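Local atomic coordinates of putative O-GlcNAcase nagJ (Clostridium perfringens, PDB entry 6PV5), a protein that probably cleaves the glycosidic bonds of terminal N-acetylhexosamine residues as a family 84 glycoside hydrolase, represented here by its catalytic barrel and the domains next to it. Residues A190-F195 with G433-P438; A219-P224 with D259-I264; F299-D304 with K333-V338. All coordinates share one frame; numbering follows the deposited sequence.

In the fold
All three contacts are parallel strand pairs in one eight-stranded (beta/alpha)8 barrel, the catalytic domain of this family 84 enzyme. Interaction 1 joins the first strand to the last; interaction 2 pairs the second with the third, and interaction 3 the fourth with the fifth. Probable backbone hydrogen bonds bridge them: I221 N to V191 O (2.8 Å) connects interactions 1 and 2, whose centres lie about 9 Å apart, and I264 N to A300 O (2.9 Å) connects interactions 2 and 3. The C-terminal ends approach D305, predicted to be the proton donor: side chain to side chain, D304, its neighbour in the chain, is about 3 Å away, N437 about 9 Å and A223 about 11 Å.

Interaction 1 of 3, residues A190-F195 with G433-P438; sequences AVVEGF and GFIVNP
Strand 188-192 runs parallel to strand 431-436, with A190 opposite I435 and V191 opposite V436. A190 is gripped at both ends: its N donates to F434 O (2.9 Å), and its O accepts from V436 N (3.0 Å). V192 N then reaches V436 O at 2.9 Å. These bonds join the first and last strands of the barrel, closing the (beta/alpha)8 fold across more than two hundred residues of sequence. On the face carrying V191 and V436, which helix 446-457 covers through T449, V191 CG1 presses on P438 CG (3.8 Å). V192 turns CG1 between its backbone N and carbonyl carbon (chi1 55°), laying that methyl 3.6 Å from I435 CG2. Beyond the strands the side chain of N437 takes over. With CG swung away from its own N (chi1 -165°), the amide lies along the backbone of G194: OD1 receives a weak, bent bond from G194 N (3.1 Å), while ND2 gives a weak one to G194 O (3.5 Å). N404 OD1 is the stronger partner of that ND2. Beside N437, the F195 side chain crosses P438 at about a right angle, its CD2 coming 3.3 Å from P438 O. A bound ethanediol, probably from the crystallisation liquor, lies near N437 and is consistent with a pocket at this end of the barrel.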
loop_
_atom_site.group_PDB
_atom_site.type_symbol
_atom_site.label_atom_id
_atom_site.label_comp_id
_atom_site.label_asym_id
_atom_site.label_seq_id
_atom_site.Cartn_x
_atom_site.Cartn_y
_atom_site.Cartn_z
ATOM N N ALA A 190 -5.357 -2.093 -4.518
ATOM C CA ALA A 190 -6.038 -2.684 -3.381
ATOM C C ALA A 190 -5.058 -2.904 -2.227
ATOM O O ALA A 190 -3.835 -2.898 -2.395
ATOM C CB ALA A 190 -6.626 -4.013 -3.789
ATOM N N VAL A 191 -5.642 -3.149 -1.057
ATOM C CA VAL A 191 -4.952 -3.742 0.070
ATOM C C VAL A 191 -5.712 -5.016 0.392
ATOM O O VAL A 191 -6.937 -4.995 0.383
ATOM C CB VAL A 191 -4.916 -2.757 1.258
ATOM C CG1 VAL A 191 -4.311 -3.354 2.522
ATOM C CG2 VAL A 191 -4.218 -1.463 0.884
ATOM N N VAL A 192 -4.987 -6.120 0.632
ATOM C CA VAL A 192 -5.606 -7.354 1.099
ATOM C C VAL A 192 -5.224 -7.538 2.564
ATOM O O VAL A 192 -4.064 -7.382 2.921
ATOM C CB VAL A 192 -5.222 -8.592 0.256
ATOM C CG1 VAL A 192 -3.699 -8.793 0.149
ATOM C CG2 VAL A 192 -5.927 -9.860 0.763
ATOM N N GLU A 193 -6.203 -7.859 3.412
ATOM C CA GLU A 193 -5.893 -8.360 4.740
ATOM C C GLU A 193 -5.458 -9.821 4.646
ATOM O O GLU A 193 -6.212 -10.730 4.976
ATOM C CB GLU A 193 -7.073 -8.138 5.692
ATOM C CG GLU A 193 -6.684 -8.310 7.156
ATOM C CD GLU A 193 -7.667 -7.863 8.235
ATOM O OE1 GLU A 193 -7.651 -8.473 9.306
ATOM O OE2 GLU A 193 -8.415 -6.890 8.014
ATOM N N GLY A 194 -4.210 -10.054 4.232
ATOM C CA GLY A 194 -3.785 -11.415 3.971
ATOM C C GLY A 194 -2.623 -11.896 4.840
ATOM O O GLY A 194 -1.999 -12.889 4.503
ATOM N N PHE A 195 -2.347 -11.241 5.977
ATOM C CA PHE A 195 -1.300 -11.723 6.875
ATOM C C PHE A 195 -1.864 -12.778 7.826
ATOM O O PHE A 195 -3.058 -12.739 8.146
ATOM C CB PHE A 195 -0.762 -10.576 7.740
ATOM C CG PHE A 195 -1.843 -9.667 8.256
ATOM C CD1 PHE A 195 -2.572 -10.012 9.387
ATOM C CD2 PHE A 195 -2.174 -8.511 7.572
ATOM C CE1 PHE A 195 -3.585 -9.194 9.850
ATOM C CE2 PHE A 195 -3.203 -7.705 8.028
ATOM C CZ PHE A 195 -3.916 -8.061 9.154
ATOM N N GLY A 433 -3.769 -5.100 -11.965
ATOM C CA GLY A 433 -4.063 -4.899 -10.553
ATOM C C GLY A 433 -2.803 -4.920 -9.688
ATOM O O GLY A 433 -1.908 -5.738 -9.899
ATOM N N PHE A 434 -2.762 -4.006 -8.719
ATOM C CA PHE A 434 -1.715 -3.983 -7.714
ATOM C C PHE A 434 -2.325 -4.097 -6.309
ATOM O O PHE A 434 -3.169 -3.299 -5.917
ATOM C CB PHE A 434 -0.839 -2.746 -7.911
ATOM C CG PHE A 434 0.267 -2.652 -6.893
ATOM C CD1 PHE A 434 1.251 -3.628 -6.832
ATOM C CD2 PHE A 434 0.325 -1.591 -6.001
ATOM C CE1 PHE A 434 2.269 -3.551 -5.892
ATOM C CE2 PHE A 434 1.333 -1.528 -5.046
ATOM C CZ PHE A 434 2.303 -2.508 -4.994
ATOM N N ILE A 435 -1.914 -5.128 -5.568
ATOM C CA ILE A 435 -2.504 -5.465 -4.284
ATOM C C ILE A 435 -1.405 -5.561 -3.225
ATOM O O ILE A 435 -0.481 -6.369 -3.347
ATOM C CB ILE A 435 -3.269 -6.793 -4.397
ATOM C CG1 ILE A 435 -4.307 -6.753 -5.523
ATOM C CG2 ILE A 435 -3.890 -7.184 -3.066
ATOM C CD1 ILE A 435 -4.428 -8.072 -6.244
ATOM N N VAL A 436 -1.521 -4.729 -2.187
ATOM C CA VAL A 436 -0.569 -4.691 -1.083
ATOM C C VAL A 436 -1.044 -5.596 0.044
ATOM O O VAL A 436 -2.196 -5.512 0.462
ATOM C CB VAL A 436 -0.398 -3.265 -0.554
ATOM C CG1 VAL A 436 0.500 -3.244 0.685
ATOM C CG2 VAL A 436 0.126 -2.355 -1.648
ATOM N N ASN A 437 -0.164 -6.506 0.468
ATOM C CA ASN A 437 -0.381 -7.315 1.652
ATOM C C ASN A 437 0.379 -6.657 2.811
ATOM O O ASN A 437 1.606 -6.571 2.783
ATOM C CB ASN A 437 0.068 -8.759 1.435
ATOM C CG ASN A 437 -0.458 -9.716 2.487
ATOM O OD1 ASN A 437 -1.373 -9.376 3.237
ATOM N ND2 ASN A 437 0.122 -10.900 2.572
ATOM N N PRO A 438 -0.328 -6.083 3.807
ATOM C CA PRO A 438 0.321 -5.282 4.849
ATOM C C PRO A 438 0.666 -6.159 6.049
ATOM O O PRO A 438 0.453 -7.372 6.030
ATOM C CB PRO A 438 -0.789 -4.254 5.159
ATOM C CG PRO A 438 -2.073 -5.100 5.057
ATOM C CD PRO A 438 -1.801 -6.082 3.931
#

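Interaction 2 of 3, residues A219-P224 with D259-I264; sequences AYIYAP and DFVFAI
Y220 and Y222 meet F260 and F262 on the helix-covered face of a beta-alpha-beta unit, in which strand 219-222 passes through helix 243-255 to the parallel strand 259-264. The ladder beneath is regular: Y220 N donates to D259 O (2.8 Å), V261 N to Y220 O and Y222 N to V261 O, before a longer step from A263 N to Y222 O (3.2 Å). In all four aromatics CG is anti to the backbone N, as in Y222 (chi1 -177°); F260 lies alongside Y220 and Y222, and F262 alongside Y222, each pair pointing the same way. F260 meets both tyrosines from the side of its own strand. Its CZ touches Y222 CB at 3.5 Å, and the two rings, only 28° from parallel, are slid so far apart that they barely overlap. Toward Y220 it brings CE2 to the rim of the tyrosine ring, 3.9 Å from Y220 CE2, with the planes inclined at 67°. F262 CE1 reaches Y222 CD2 (3.8 Å), while P224 CG covers one face of the Y222 ring near its rim. The phenol ends are fixed elsewhere: Y220 OH bonds to E193, and Y222 OH to D227 and R245. On the other face of the sheet I221 CG1 lies beside V261 CB (4.0 Å), and past the bridged pairs A223 CB rests 3.7 Å from A263 CB.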
loop_
_atom_site.group_PDB
_atom_site.type_symbol
_atom_site.label_atom_id
_atom_site.label_comp_id
_atom_site.label_asym_id
_atom_site.label_seq_id
_atom_site.Cartn_x
_atom_site.Cartn_y
_atom_site.Cartn_z
ATOM N N ALA A 219 -9.817 -0.553 -3.636
ATOM C CA ALA A 219 -10.348 -1.826 -3.179
ATOM C C ALA A 219 -9.729 -2.275 -1.859
ATOM O O ALA A 219 -8.554 -2.049 -1.591
ATOM C CB ALA A 219 -10.154 -2.887 -4.239
ATOM N N TYR A 220 -10.536 -2.995 -1.085
ATOM C CA TYR A 220 -10.094 -3.667 0.116
ATOM C C TYR A 220 -10.531 -5.118 0.040
ATOM O O TYR A 220 -11.724 -5.406 0.002
ATOM C CB TYR A 220 -10.670 -2.952 1.346
ATOM C CG TYR A 220 -10.588 -3.725 2.635
ATOM C CD1 TYR A 220 -9.362 -4.096 3.172
ATOM C CD2 TYR A 220 -11.736 -4.077 3.329
ATOM C CE1 TYR A 220 -9.284 -4.821 4.348
ATOM C CE2 TYR A 220 -11.675 -4.787 4.518
ATOM C CZ TYR A 220 -10.444 -5.157 5.033
ATOM O OH TYR A 220 -10.370 -5.854 6.207
ATOM N N ILE A 221 -9.559 -6.035 0.034
ATOM C CA ILE A 221 -9.882 -7.447 -0.034
ATOM C C ILE A 221 -9.974 -8.019 1.373
ATOM O O ILE A 221 -8.978 -8.196 2.081
ATOM C CB ILE A 221 -8.922 -8.227 -0.962
ATOM C CG1 ILE A 221 -8.838 -7.583 -2.348
ATOM C CG2 ILE A 221 -9.341 -9.683 -1.054
ATOM C CD1 ILE A 221 -7.873 -8.270 -3.281
ATOM N N TYR A 222 -11.209 -8.320 1.771
ATOM C CA TYR A 222 -11.489 -8.876 3.079
ATOM C C TYR A 222 -11.183 -10.367 3.082
ATOM O O TYR A 222 -12.001 -11.194 2.670
ATOM C CB TYR A 222 -12.920 -8.524 3.486
ATOM C CG TYR A 222 -13.305 -8.979 4.867
ATOM C CD1 TYR A 222 -12.994 -8.216 5.987
ATOM C CD2 TYR A 222 -13.986 -10.172 5.058
ATOM C CE1 TYR A 222 -13.344 -8.636 7.263
ATOM C CE2 TYR A 222 -14.343 -10.601 6.327
ATOM C CZ TYR A 222 -14.044 -9.818 7.431
ATOM O OH TYR A 222 -14.392 -10.253 8.682
ATOM N N ALA A 223 -9.990 -10.721 3.560
ATOM C CA ALA A 223 -9.569 -12.116 3.503
ATOM C C ALA A 223 -8.953 -12.580 4.827
ATOM O O ALA A 223 -7.980 -13.326 4.825
ATOM C CB ALA A 223 -8.637 -12.308 2.324
ATOM N N PRO A 224 -9.534 -12.247 6.006
ATOM C CA PRO A 224 -8.856 -12.488 7.277
ATOM C C PRO A 224 -8.781 -13.983 7.553
ATOM O O PRO A 224 -9.814 -14.652 7.637
ATOM C CB PRO A 224 -9.737 -11.805 8.337
ATOM C CG PRO A 224 -10.786 -11.025 7.557
ATOM C CD PRO A 224 -10.885 -11.691 6.198
ATOM N N ASP A 259 -13.973 -0.626 -3.298
ATOM C CA ASP A 259 -14.650 -1.905 -3.453
ATOM C C ASP A 259 -14.332 -2.809 -2.274
ATOM O O ASP A 259 -13.174 -3.175 -2.055
ATOM C CB ASP A 259 -14.260 -2.643 -4.740
ATOM C CG ASP A 259 -14.765 -1.945 -5.984
ATOM O OD1 ASP A 259 -15.914 -1.449 -5.945
ATOM O OD2 ASP A 259 -14.011 -1.900 -6.976
ATOM N N PHE A 260 -15.386 -3.175 -1.538
ATOM C CA PHE A 260 -15.272 -4.217 -0.548
ATOM C C PHE A 260 -15.329 -5.542 -1.289
ATOM O O PHE A 260 -16.376 -5.909 -1.828
ATOM C CB PHE A 260 -16.390 -4.119 0.495
ATOM C CG PHE A 260 -16.222 -5.069 1.650
ATOM C CD1 PHE A 260 -16.677 -6.368 1.577
ATOM C CD2 PHE A 260 -15.631 -4.649 2.829
ATOM C CE1 PHE A 260 -16.530 -7.233 2.650
ATOM C CE2 PHE A 260 -15.468 -5.514 3.897
ATOM C CZ PHE A 260 -15.935 -6.801 3.816
ATOM N N VAL A 261 -14.196 -6.250 -1.296
ATOM C CA VAL A 261 -14.098 -7.544 -1.955
ATOM C C VAL A 261 -14.160 -8.633 -0.892
ATOM O O VAL A 261 -13.302 -8.699 -0.013
ATOM C CB VAL A 261 -12.814 -7.647 -2.810
ATOM C CG1 VAL A 261 -12.755 -8.960 -3.571
ATOM C CG2 VAL A 261 -12.671 -6.467 -3.762
ATOM N N PHE A 262 -15.162 -9.505 -0.977
ATOM C CA PHE A 262 -15.228 -10.609 -0.037
ATOM C C PHE A 262 -14.552 -11.841 -0.624
ATOM O O PHE A 262 -14.931 -12.310 -1.703
ATOM C CB PHE A 262 -16.677 -10.931 0.346
ATOM C CG PHE A 262 -16.759 -11.910 1.491
ATOM C CD1 PHE A 262 -16.883 -11.458 2.800
ATOM C CD2 PHE A 262 -16.635 -13.266 1.275
ATOM C CE1 PHE A 262 -16.925 -12.343 3.865
ATOM C CE2 PHE A 262 -16.700 -14.154 2.341
ATOM C CZ PHE A 262 -16.829 -13.692 3.637
ATOM N N ALA A 263 -13.598 -12.402 0.135
ATOM C CA ALA A 263 -12.831 -13.552 -0.307
ATOM C C ALA A 263 -13.341 -14.813 0.376
ATOM O O ALA A 263 -13.556 -14.818 1.587
ATOM C CB ALA A 263 -11.349 -13.349 -0.043
ATOM N N ILE A 264 -13.471 -15.887 -0.416
ATOM C CA ILE A 264 -13.900 -17.201 0.033
ATOM C C ILE A 264 -12.780 -18.200 -0.258
ATOM O O ILE A 264 -12.272 -18.236 -1.375
ATOM C CB ILE A 264 -15.194 -17.610 -0.709
ATOM C CG1 ILE A 264 -16.269 -16.530 -0.593
ATOM C CG2 ILE A 264 -15.698 -18.942 -0.185
ATOM C CD1 ILE A 264 -17.442 -16.718 -1.527
#

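Interaction 3 of 3, residues F299-D304 with K333-V338; sequences FAILWD and KPLITV
T337 reaches across to I301 and W303 in the beta-alpha-beta unit that leads from strand 298-302 through helix 311-326 to strand 336-338. Its CB passes 3.3 Å from I301 O. From there OG1 stands anti to its own backbone N (chi1 -167°) and donates to I301 O at 2.7 Å, nearly in line with the carbonyl; the same oxygen at the tip lies 3.6 Å from W303 CD1. V338 N is 3.7 Å from the same I301 O, and the hydroxyl makes the short bond. Backbone bonds flank this spot, from I301 N to I336 O (2.9 Å) and from W303 N to V338 O (2.9 Å). On the face carrying L302 and V338, V338 CG1 is wedged tightly against L302 CG (3.5 Å) and also touches D304 OD1 (3.5 Å). Near F299, a water accepts from F299 N and donates to K333 O. With T337 OG1 bound to I301 O, that buried carbonyl is satisfied, and the bond from W303 N to V338 O ties the two segments together two residues before D305, the predicted proton donor.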
loop_
_atom_site.group_PDB
_atom_site.type_symbol
_atom_site.label_atom_id
_atom_site.label_comp_id
_atom_site.label_asym_id
_atom_site.label_seq_id
_atom_site.Cartn_x
_atom_site.Cartn_y
_atom_site.Cartn_z
ATOM N N PHE A 299 -16.286 -10.132 -5.346
ATOM C CA PHE A 299 -16.040 -11.436 -4.763
ATOM C C PHE A 299 -14.708 -11.992 -5.271
ATOM O O PHE A 299 -14.244 -11.659 -6.364
ATOM C CB PHE A 299 -17.155 -12.419 -5.124
ATOM C CG PHE A 299 -18.535 -11.979 -4.702
ATOM C CD1 PHE A 299 -19.204 -10.973 -5.381
ATOM C CD2 PHE A 299 -19.150 -12.556 -3.605
ATOM C CE1 PHE A 299 -20.464 -10.556 -4.977
ATOM C CE2 PHE A 299 -20.406 -12.134 -3.199
ATOM C CZ PHE A 299 -21.058 -11.136 -3.883
ATOM N N ALA A 300 -14.122 -12.878 -4.464
ATOM C CA ALA A 300 -12.909 -13.569 -4.855
ATOM C C ALA A 300 -13.022 -14.977 -4.319
ATOM O O ALA A 300 -13.529 -15.176 -3.219
ATOM C CB ALA A 300 -11.689 -12.855 -4.297
ATOM N N ILE A 301 -12.606 -15.942 -5.136
ATOM C CA ILE A 301 -12.488 -17.306 -4.660
ATOM C C ILE A 301 -11.012 -17.685 -4.752
ATOM O O ILE A 301 -10.418 -17.611 -5.829
ATOM C CB ILE A 301 -13.381 -18.268 -5.473
ATOM C CG1 ILE A 301 -14.832 -17.784 -5.562
ATOM C CG2 ILE A 301 -13.283 -19.675 -4.908
ATOM C CD1 ILE A 301 -15.744 -18.712 -6.335
ATOM N N LEU A 302 -10.449 -18.107 -3.617
ATOM C CA LEU A 302 -9.011 -18.318 -3.479
ATOM C C LEU A 302 -8.725 -19.816 -3.433
ATOM O O LEU A 302 -9.435 -20.539 -2.741
ATOM C CB LEU A 302 -8.598 -17.650 -2.159
ATOM C CG LEU A 302 -8.156 -16.179 -2.186
ATOM C CD1 LEU A 302 -8.859 -15.294 -3.206
ATOM C CD2 LEU A 302 -8.183 -15.537 -0.807
ATOM N N TRP A 303 -7.685 -20.281 -4.155
ATOM C CA TRP A 303 -7.193 -21.644 -3.962
ATOM C C TRP A 303 -5.771 -21.671 -3.395
ATOM O O TRP A 303 -5.108 -22.700 -3.440
ATOM C CB TRP A 303 -7.271 -22.458 -5.260
ATOM C CG TRP A 303 -8.598 -22.366 -5.953
ATOM C CD1 TRP A 303 -8.928 -21.532 -6.982
ATOM C CD2 TRP A 303 -9.790 -23.106 -5.632
ATOM N NE1 TRP A 303 -10.236 -21.716 -7.338
ATOM C CE2 TRP A 303 -10.788 -22.683 -6.537
ATOM C CE3 TRP A 303 -10.103 -24.103 -4.696
ATOM C CZ2 TRP A 303 -12.078 -23.218 -6.524
ATOM C CZ3 TRP A 303 -11.382 -24.622 -4.671
ATOM C CH2 TRP A 303 -12.349 -24.180 -5.576
ATOM N N ASP A 304 -5.273 -20.537 -2.901
ATOM C CA ASP A 304 -3.911 -20.517 -2.387
ATOM C C ASP A 304 -3.820 -21.411 -1.155
ATOM O O ASP A 304 -4.713 -21.419 -0.308
ATOM C CB ASP A 304 -3.416 -19.103 -2.066
ATOM C CG ASP A 304 -4.209 -18.388 -0.980
ATOM O OD1 ASP A 304 -5.443 -18.302 -1.113
ATOM O OD2 ASP A 304 -3.585 -17.906 -0.014
ATOM N N LYS A 333 -18.986 -7.041 -9.721
ATOM C CA LYS A 333 -17.791 -6.788 -10.515
ATOM C C LYS A 333 -17.136 -8.120 -10.895
ATOM O O LYS A 333 -17.550 -9.177 -10.409
ATOM C CB LYS A 333 -16.862 -5.834 -9.749
ATOM C CG LYS A 333 -17.459 -4.474 -9.407
ATOM C CD LYS A 333 -16.435 -3.358 -9.371
ATOM N N PRO A 334 -16.109 -8.129 -11.776
ATOM C CA PRO A 334 -15.446 -9.376 -12.187
ATOM C C PRO A 334 -14.944 -10.200 -11.000
ATOM O O PRO A 334 -14.542 -9.635 -9.989
ATOM C CB PRO A 334 -14.269 -8.865 -13.032
ATOM C CG PRO A 334 -14.800 -7.574 -13.621
ATOM C CD PRO A 334 -15.553 -6.950 -12.455
ATOM N N LEU A 335 -15.034 -11.528 -11.108
ATOM C CA LEU A 335 -14.556 -12.435 -10.083
ATOM C C LEU A 335 -13.029 -12.353 -10.040
ATOM O O LEU A 335 -12.394 -12.057 -11.053
ATOM C CB LEU A 335 -14.984 -13.850 -10.465
ATOM C CG LEU A 335 -14.562 -14.972 -9.513
ATOM C CD1 LEU A 335 -15.224 -14.815 -8.153
ATOM C CD2 LEU A 335 -14.906 -16.335 -10.089
ATOM N N ILE A 336 -12.465 -12.611 -8.853
ATOM C CA ILE A 336 -11.026 -12.577 -8.637
ATOM C C ILE A 336 -10.624 -13.931 -8.084
ATOM O O ILE A 336 -11.368 -14.508 -7.295
ATOM C CB ILE A 336 -10.678 -11.456 -7.639
ATOM C CG1 ILE A 336 -10.922 -10.072 -8.244
ATOM C CG2 ILE A 336 -9.256 -11.623 -7.107
ATOM C CD1 ILE A 336 -10.806 -8.936 -7.239
ATOM N N THR A 337 -9.475 -14.451 -8.530
ATOM C CA THR A 337 -9.020 -15.724 -7.988
ATOM C C THR A 337 -7.512 -15.694 -7.737
ATOM O O THR A 337 -6.814 -14.784 -8.184
ATOM C CB THR A 337 -9.420 -16.897 -8.900
ATOM O OG1 THR A 337 -9.219 -18.111 -8.182
ATOM C CG2 THR A 337 -8.637 -16.967 -10.191
ATOM N N VAL A 338 -7.027 -16.719 -7.029
ATOM C CA VAL A 338 -5.600 -16.976 -6.903
ATOM C C VAL A 338 -5.391 -18.480 -7.023
ATOM O O VAL A 338 -6.051 -19.265 -6.346
ATOM C CB VAL A 338 -4.970 -16.398 -5.606
ATOM C CG1 VAL A 338 -5.576 -17.009 -4.360
ATOM C CG2 VAL A 338 -3.460 -16.617 -5.568
HETATM O O HOH W 1 -16.532 -9.940 -8.074
#